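Local coordinates for protein extracellular ligand-binding receptor (Verminephrobacter eiseniae, PDB 4M88) that probably binds an amino acid or related small solute outside the cell membrane and delivers it to an ABC transporter, at residues P105-R111 with R122-K126. Numbering follows the deposited sequence.
Sequences PGAESLR and RAGDK
With CG turned away from the backbone N (chi1 -179°) and a bend at chi3 (-68°), the R111 side chain lays its guanidinium flat against G124, whose CA sits 3.3 Å above the centre of the group. In the guanidinium plane, NH1 gives a nearly straight hydrogen bond to R122 O (2.9 Å), although it meets that carbonyl from above its plane. A water joins NH2 to the same oxygen, so R122 O takes two donors. A methionine in its place would probably leave R122 O without its charged donor and G124 without the flat group stacked over it. Beside this, D125 N at the first turn of its helix donates to G106 O (2.8 Å), and a second water links that oxygen to E108 OE1 and K126 N. E108 reaches K126 through OE1 against CB (3.6 Å), while its OE2 bonds T112. The D125 carboxylate lies against the G106-A107 peptide; OD1 hydrogen-bonds the Y232 hydroxyl, and OD2 a glycerol probably from the crystallisation liquor, consistent with a place at the cleft where relatives bind solutes. The contact joins the loops following strands 99-101 and 118-119 of the parallel sheet, at the start of helix 125-138, with helix 152-166 covering A107, E108 and K126.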
ATOM      1  N   PRO A 105       3.650  -4.516  -0.668  1.00 17.23           N
ATOM      2  CA  PRO A 105       3.453  -3.832   0.609  1.00 19.01           C
ATOM      3  C   PRO A 105       4.668  -3.023   1.015  1.00 18.54           C
ATOM      4  O   PRO A 105       5.756  -3.214   0.460  1.00 16.43           O
ATOM      5  CB  PRO A 105       3.300  -4.999   1.586  1.00 23.15           C
ATOM      6  CG  PRO A 105       4.204  -6.047   1.025  1.00 22.33           C
ATOM      7  CD  PRO A 105       4.065  -5.919  -0.481  1.00 19.23           C
ATOM      8  N   GLY A 106       4.478  -2.153   2.004  1.00 16.14           N
ATOM      9  CA  GLY A 106       5.562  -1.366   2.561  1.00 14.38           C
ATOM     10  C   GLY A 106       6.333  -2.099   3.644  1.00 13.68           C
ATOM     11  O   GLY A 106       6.736  -1.496   4.641  1.00 14.96           O
ATOM     12  N   ALA A 107       6.557  -3.396   3.449  1.00 15.15           N
ATOM     13  CA  ALA A 107       7.270  -4.207   4.439  1.00 15.76           C
ATOM     14  C   ALA A 107       8.658  -3.642   4.715  1.00 17.89           C
ATOM     15  O   ALA A 107       9.332  -3.144   3.802  1.00 14.33           O
ATOM     16  CB  ALA A 107       7.361  -5.656   3.977  1.00 15.72           C
ATOM     17  N   GLU A 108       9.088  -3.709   5.971  1.00 13.21           N
ATOM     18  CA  GLU A 108      10.380  -3.141   6.334  1.00 16.16           C
ATOM     19  C   GLU A 108      11.496  -3.863   5.575  1.00 19.14           C
ATOM     20  O   GLU A 108      12.477  -3.238   5.168  1.00 21.26           O
ATOM     21  CB  GLU A 108      10.600  -3.195   7.857  1.00 16.83           C
ATOM     22  CG  GLU A 108      11.876  -2.509   8.360  1.00 22.56           C
ATOM     23  CD  GLU A 108      11.939  -1.008   8.052  1.00 30.61           C
ATOM     24  OE1 GLU A 108      10.907  -0.404   7.681  1.00 28.51           O
ATOM     25  OE2 GLU A 108      13.041  -0.427   8.180  1.00 25.58           O
ATOM     26  N   SER A 109      11.329  -5.166   5.354  1.00 17.39           N
ATOM     27  CA  SER A 109      12.364  -5.957   4.682  1.00 20.30           C
ATOM     28  C   SER A 109      12.552  -5.578   3.208  1.00 19.88           C
ATOM     29  O   SER A 109      13.585  -5.900   2.611  1.00 19.48           O
ATOM     30  CB  SER A 109      12.064  -7.454   4.795  1.00 22.62           C
ATOM     31  OG  SER A 109      10.798  -7.764   4.235  1.00 22.91           O
ATOM     32  N   LEU A 110      11.558  -4.914   2.620  1.00 18.96           N
ATOM     33  CA  LEU A 110      11.630  -4.497   1.214  1.00 17.78           C
ATOM     34  C   LEU A 110      12.128  -3.054   1.091  1.00 19.91           C
ATOM     35  O   LEU A 110      12.543  -2.600   0.024  1.00 22.03           O
ATOM     36  CB  LEU A 110      10.254  -4.626   0.558  1.00 15.16           C
ATOM     37  CG  LEU A 110       9.596  -6.004   0.657  1.00 16.64           C
ATOM     38  CD1 LEU A 110       8.212  -5.974   0.024  1.00 19.03           C
ATOM     39  CD2 LEU A 110      10.479  -7.074   0.015  1.00 18.93           C
ATOM     40  N   ARG A 111      12.087  -2.343   2.205  1.00 15.43           N
ATOM     41  CA  ARG A 111      12.377  -0.919   2.244  1.00 18.86           C
ATOM     42  C   ARG A 111      13.780  -0.671   2.796  1.00 18.62           C
ATOM     43  O   ARG A 111      14.419   0.359   2.522  1.00 19.93           O
ATOM     44  CB  ARG A 111      11.320  -0.271   3.143  1.00 25.94           C
ATOM     45  CG  ARG A 111      11.423   1.207   3.314  1.00 35.70           C
ATOM     46  CD  ARG A 111      10.205   1.708   4.054  1.00 27.41           C
ATOM     47  NE  ARG A 111       8.993   1.594   3.251  1.00 18.83           N
ATOM     48  CZ  ARG A 111       8.144   2.601   3.060  1.00 17.14           C
ATOM     49  NH1 ARG A 111       7.059   2.427   2.316  1.00 14.22           N
ATOM     50  NH2 ARG A 111       8.385   3.780   3.617  1.00 19.15           N
ATOM     51  N   ARG A 122       3.948   5.519  -0.107  1.00 14.06           N
ATOM     52  CA  ARG A 122       3.203   5.222   1.114  1.00 13.75           C
ATOM     53  C   ARG A 122       4.156   5.123   2.294  1.00 17.49           C
ATOM     54  O   ARG A 122       5.324   4.741   2.136  1.00 14.10           O
ATOM     55  CB  ARG A 122       2.448   3.897   0.984  1.00 13.42           C
ATOM     56  CG  ARG A 122       3.383   2.721   0.684  1.00 17.98           C
ATOM     57  CD  ARG A 122       2.720   1.395   1.001  1.00 21.54           C
ATOM     58  NE  ARG A 122       1.357   1.370   0.476  1.00 26.06           N
ATOM     59  CZ  ARG A 122       0.331   0.798   1.095  1.00 35.24           C
ATOM     60  NH1 ARG A 122      -0.879   0.814   0.543  1.00 33.49           N
ATOM     61  NH2 ARG A 122       0.518   0.201   2.268  1.00 34.08           N
ATOM     62  N   ALA A 123       3.656   5.448   3.482  1.00 14.90           N
ATOM     63  CA  ALA A 123       4.420   5.217   4.703  1.00 15.09           C
ATOM     64  C   ALA A 123       4.687   3.720   4.835  1.00 11.99           C
ATOM     65  O   ALA A 123       3.923   2.886   4.319  1.00 13.33           O
ATOM     66  CB  ALA A 123       3.651   5.724   5.917  1.00 12.99           C
ATOM     67  N   GLY A 124       5.768   3.365   5.518  1.00 14.24           N
ATOM     68  CA  GLY A 124       6.106   1.960   5.661  1.00 13.79           C
ATOM     69  C   GLY A 124       5.278   1.224   6.707  1.00 17.23           C
ATOM     70  O   GLY A 124       4.691   1.851   7.594  1.00 15.69           O
ATOM     71  N   ASP A 125       5.228  -0.103   6.582  1.00 16.40           N
ATOM     72  CA  ASP A 125       4.595  -0.962   7.576  1.00 13.75           C
ATOM     73  C   ASP A 125       5.132  -0.677   8.971  1.00 12.10           C
ATOM     74  O   ASP A 125       4.385  -0.754   9.944  1.00 14.04           O
ATOM     75  CB  ASP A 125       4.812  -2.445   7.234  1.00 14.13           C
ATOM     76  CG  ASP A 125       3.921  -2.924   6.095  1.00 18.74           C
ATOM     77  OD1 ASP A 125       3.199  -2.088   5.512  1.00 18.53           O
ATOM     78  OD2 ASP A 125       3.965  -4.140   5.781  1.00 20.56           O
ATOM     79  N   LYS A 126       6.415  -0.329   9.079  1.00 14.32           N
ATOM     80  CA  LYS A 126       6.997  -0.133  10.409  1.00 14.18           C
ATOM     81  C   LYS A 126       6.342   1.035  11.139  1.00 15.18           C
ATOM     82  O   LYS A 126       5.962   0.935  12.315  1.00 14.09           O
ATOM     83  CB  LYS A 126       8.510   0.064  10.318  1.00 16.17           C
ATOM     84  CG  LYS A 126       9.191   0.272  11.666  1.00 16.18           C
ATOM     85  CD  LYS A 126      10.706   0.171  11.547  1.00 20.83           C
ATOM     86  CE  LYS A 126      11.375   0.607  12.846  1.00 27.55           C
ATOM     87  NZ  LYS A 126      12.795   0.188  12.866  1.00 34.81           N
TER
HETATM   88  O   HOH W   1       8.357  -0.407   6.847  1.00 16.49           O
HETATM   89  O   HOH W   2       7.356   6.562   2.743  1.00 17.17           O